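Local coordinates for protein bvu-3222 (Bacteroides vulgatus ATCC 8482, PDB 3FYF) that is of unknown function but is probably a periplasmic protein of the DUF4251 family, made with a signal sequence and built around an antiparallel beta sheet, at residues V102-S110 with Y121-V130. Numbering follows the deposited sequence.
Sequences VQGNVNGIS and YNYGINGIAV
Strands 102-110 and 121-126 pair antiparallel, N105 with N126, N107 with G124 and S110 with N122 forming hydrogen-bonded pairs, and the register slips by one residue between N107 and S110. That slip is a beta bulge. G108 and I109 together lie opposite Y123, and G108 takes a positive phi of 68°, a backbone shape glycine adopts more easily than other residues. Beside it, G124 N gives a short, straight bond to N107 O (2.8 Å) that arrives nearly along the C=O axis, whereas the return bond from N107 N reaches G124 O from above the carbonyl plane. At the other end the bond from N105 N to N126 O is weak. G104 suits this end because a CB here would run into N126 O; its CA instead lies 3.4 Å from that oxygen in a CA-H...O contact.

The two strands are the arms of a beta hairpin within the large antiparallel sheet of this DUF4251-family protein; strand 78-83 borders the 102-110 arm and strand 132-138 the 121-126 arm. On the face carrying V106 and I125, beta-branched aliphatic side chains pack against one another and against Y123. V106 divides its methyls: CG1, anti to the backbone N (chi1 -177°), lies 3.7 Å from Y123 CD2, while CG2 meets CD1 of I125 at 3.8 Å. That same CD1 lies in the plane of the Y123 ring, at its edge. Farther along, I109 places CG2 3.5 Å from Y121 OH, and the Y121 ring also packs edge-to-face with F48. Beyond the paired strands, V130 comes back to V102, their CG2 methyls 3.8 Å apart and the side chains crossing at about a right angle. On the polar face, N107 and N126 are exposed, which suits asparagine; there N122 ND2 donates to Y121 O (3.1 Å) from above the carbonyl plane and bonds weakly to S135 OG.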
loop_
_atom_site.group_PDB
_atom_site.type_symbol
_atom_site.label_atom_id
_atom_site.label_comp_id
_atom_site.label_asym_id
_atom_site.label_seq_id
_atom_site.Cartn_x
_atom_site.Cartn_y
_atom_site.Cartn_z
ATOM N N VAL B 102 -10.404 -19.638 -1.874
ATOM C CA VAL B 102 -9.928 -20.365 -3.042
ATOM C C VAL B 102 -8.812 -21.296 -2.576
ATOM O O VAL B 102 -7.659 -20.883 -2.454
ATOM C CB VAL B 102 -9.416 -19.409 -4.160
ATOM C CG1 VAL B 102 -9.198 -20.162 -5.466
ATOM C CG2 VAL B 102 -10.382 -18.252 -4.375
ATOM N N GLN B 103 -9.173 -22.544 -2.287
ATOM C CA GLN B 103 -8.217 -23.560 -1.842
ATOM C C GLN B 103 -8.076 -24.644 -2.906
ATOM O O GLN B 103 -9.040 -24.954 -3.608
ATOM C CB GLN B 103 -8.637 -24.153 -0.487
ATOM C CG GLN B 103 -9.987 -24.886 -0.489
ATOM C CD GLN B 103 -10.755 -24.752 0.815
ATOM O OE1 GLN B 103 -11.966 -24.518 0.807
ATOM N NE2 GLN B 103 -10.058 -24.898 1.941
ATOM N N GLY B 104 -6.874 -25.204 -3.038
ATOM C CA GLY B 104 -6.626 -26.238 -4.044
ATOM C C GLY B 104 -5.186 -26.427 -4.484
ATOM O O GLY B 104 -4.256 -25.976 -3.813
ATOM N N ASN B 105 -5.016 -27.102 -5.620
ATOM C CA ASN B 105 -3.697 -27.460 -6.143
ATOM C C ASN B 105 -2.981 -26.289 -6.811
ATOM O O ASN B 105 -3.600 -25.517 -7.548
ATOM C CB ASN B 105 -3.816 -28.612 -7.151
ATOM C CG ASN B 105 -4.273 -29.911 -6.512
ATOM O OD1 ASN B 105 -3.526 -30.553 -5.772
ATOM N ND2 ASN B 105 -5.502 -30.320 -6.817
ATOM N N VAL B 106 -1.677 -26.179 -6.559
ATOM C CA VAL B 106 -0.834 -25.160 -7.195
ATOM C C VAL B 106 -0.138 -25.726 -8.439
ATOM O O VAL B 106 0.583 -26.722 -8.357
ATOM C CB VAL B 106 0.232 -24.591 -6.218
ATOM C CG1 VAL B 106 1.040 -23.504 -6.881
ATOM C CG2 VAL B 106 -0.419 -24.030 -4.985
ATOM N N ASN B 107 -0.364 -25.076 -9.578
ATOM C CA ASN B 107 0.235 -25.473 -10.849
ATOM C C ASN B 107 0.785 -24.279 -11.629
ATOM O O ASN B 107 0.412 -23.135 -11.359
ATOM C CB ASN B 107 -0.787 -26.240 -11.699
ATOM C CG ASN B 107 -2.073 -25.462 -11.913
ATOM O OD1 ASN B 107 -2.175 -24.641 -12.828
ATOM N ND2 ASN B 107 -3.068 -25.726 -11.074
ATOM N N GLY B 108 1.674 -24.554 -12.584
ATOM C CA GLY B 108 2.229 -23.535 -13.475
ATOM C C GLY B 108 3.139 -22.519 -12.805
ATOM O O GLY B 108 3.091 -21.330 -13.126
ATOM N N ILE B 109 3.969 -22.994 -11.879
ATOM C CA ILE B 109 4.869 -22.138 -11.106
ATOM C C ILE B 109 6.081 -21.682 -11.922
ATOM O O ILE B 109 6.856 -22.507 -12.409
ATOM C CB ILE B 109 5.372 -22.853 -9.820
ATOM C CG1 ILE B 109 4.197 -23.284 -8.938
ATOM C CG2 ILE B 109 6.346 -21.953 -9.038
ATOM C CD1 ILE B 109 4.582 -24.258 -7.822
ATOM N N SER B 110 6.229 -20.363 -12.064
ATOM C CA SER B 110 7.456 -19.762 -12.580
ATOM C C SER B 110 8.000 -18.716 -11.599
ATOM O O SER B 110 7.235 -18.010 -10.940
ATOM C CB SER B 110 7.242 -19.150 -13.973
ATOM O OG SER B 110 6.508 -17.937 -13.919
ATOM N N TYR B 121 6.930 -14.005 -9.166
ATOM C CA TYR B 121 6.483 -15.366 -8.881
ATOM C C TYR B 121 5.028 -15.525 -9.317
ATOM O O TYR B 121 4.123 -14.896 -8.744
ATOM C CB TYR B 121 6.629 -15.636 -7.382
ATOM C CG TYR B 121 6.476 -17.078 -6.949
ATOM C CD1 TYR B 121 5.228 -17.595 -6.605
ATOM C CD2 TYR B 121 7.586 -17.915 -6.839
ATOM C CE1 TYR B 121 5.088 -18.912 -6.186
ATOM C CE2 TYR B 121 7.453 -19.237 -6.421
ATOM C CZ TYR B 121 6.202 -19.726 -6.095
ATOM O OH TYR B 121 6.050 -21.028 -5.681
ATOM N N ASN B 122 4.808 -16.356 -10.338
ATOM C CA ASN B 122 3.478 -16.562 -10.916
ATOM C C ASN B 122 3.029 -18.016 -10.763
ATOM O O ASN B 122 3.861 -18.922 -10.815
ATOM C CB ASN B 122 3.465 -16.181 -12.406
ATOM C CG ASN B 122 3.634 -14.678 -12.655
ATOM O OD1 ASN B 122 3.795 -14.250 -13.793
ATOM N ND2 ASN B 122 3.584 -13.883 -11.607
ATOM N N TYR B 123 1.723 -18.226 -10.582
ATOM C CA TYR B 123 1.132 -19.572 -10.477
ATOM C C TYR B 123 -0.397 -19.579 -10.596
ATOM O O TYR B 123 -1.049 -18.535 -10.527
ATOM C CB TYR B 123 1.561 -20.286 -9.179
ATOM C CG TYR B 123 1.120 -19.614 -7.892
ATOM C CD1 TYR B 123 1.876 -18.591 -7.326
ATOM C CD2 TYR B 123 -0.042 -20.012 -7.232
ATOM C CE1 TYR B 123 1.495 -17.977 -6.143
ATOM C CE2 TYR B 123 -0.434 -19.404 -6.049
ATOM C CZ TYR B 123 0.342 -18.385 -5.510
ATOM O OH TYR B 123 -0.036 -17.769 -4.340
ATOM N N GLY B 124 -0.951 -20.773 -10.779
ATOM C CA GLY B 124 -2.396 -20.975 -10.813
ATOM C C GLY B 124 -2.872 -21.771 -9.610
ATOM O O GLY B 124 -2.096 -22.501 -8.986
ATOM N N ILE B 125 -4.148 -21.601 -9.273
ATOM C CA ILE B 125 -4.802 -22.345 -8.203
ATOM C C ILE B 125 -6.043 -23.015 -8.786
ATOM O O ILE B 125 -6.890 -22.346 -9.382
ATOM C CB ILE B 125 -5.238 -21.420 -7.023
ATOM C CG1 ILE B 125 -4.037 -20.725 -6.375
ATOM C CG2 ILE B 125 -6.029 -22.204 -5.965
ATOM C CD1 ILE B 125 -3.303 -21.565 -5.350
ATOM N N ASN B 126 -6.142 -24.333 -8.627
ATOM C CA ASN B 126 -7.319 -25.070 -9.083
ATOM C C ASN B 126 -8.251 -25.415 -7.926
ATOM O O ASN B 126 -7.981 -26.329 -7.144
ATOM C CB ASN B 126 -6.918 -26.324 -9.867
ATOM C CG ASN B 126 -6.721 -26.053 -11.351
ATOM O OD1 ASN B 126 -7.121 -26.860 -12.192
ATOM N ND2 ASN B 126 -6.105 -24.918 -11.681
ATOM N N GLY B 127 -9.344 -24.665 -7.825
ATOM C CA GLY B 127 -10.282 -24.805 -6.717
ATOM C C GLY B 127 -11.527 -25.595 -7.056
ATOM O O GLY B 127 -11.670 -26.103 -8.173
ATOM N N ILE B 128 -12.429 -25.698 -6.083
ATOM C CA ILE B 128 -13.693 -26.405 -6.265
ATOM C C ILE B 128 -14.706 -25.518 -6.998
ATOM O O ILE B 128 -15.162 -25.859 -8.090
ATOM C CB ILE B 128 -14.257 -26.958 -4.922
ATOM C CG1 ILE B 128 -13.333 -28.049 -4.366
ATOM C CG2 ILE B 128 -15.683 -27.500 -5.100
ATOM C CD1 ILE B 128 -13.685 -28.530 -2.962
ATOM N N ALA B 129 -15.044 -24.375 -6.409
ATOM C CA ALA B 129 -15.995 -23.461 -7.026
ATOM C C ALA B 129 -15.301 -22.572 -8.055
ATOM O O ALA B 129 -15.702 -22.530 -9.221
ATOM C CB ALA B 129 -16.703 -22.621 -5.964
ATOM N N VAL B 130 -14.251 -21.877 -7.622
ATOM C CA VAL B 130 -13.553 -20.916 -8.479
ATOM C C VAL B 130 -12.048 -21.192 -8.613
ATOM O O VAL B 130 -11.413 -21.730 -7.697
ATOM C CB VAL B 130 -13.810 -19.438 -8.032
ATOM C CG1 VAL B 130 -15.294 -19.085 -8.149
ATOM C CG2 VAL B 130 -13.315 -19.184 -6.608
#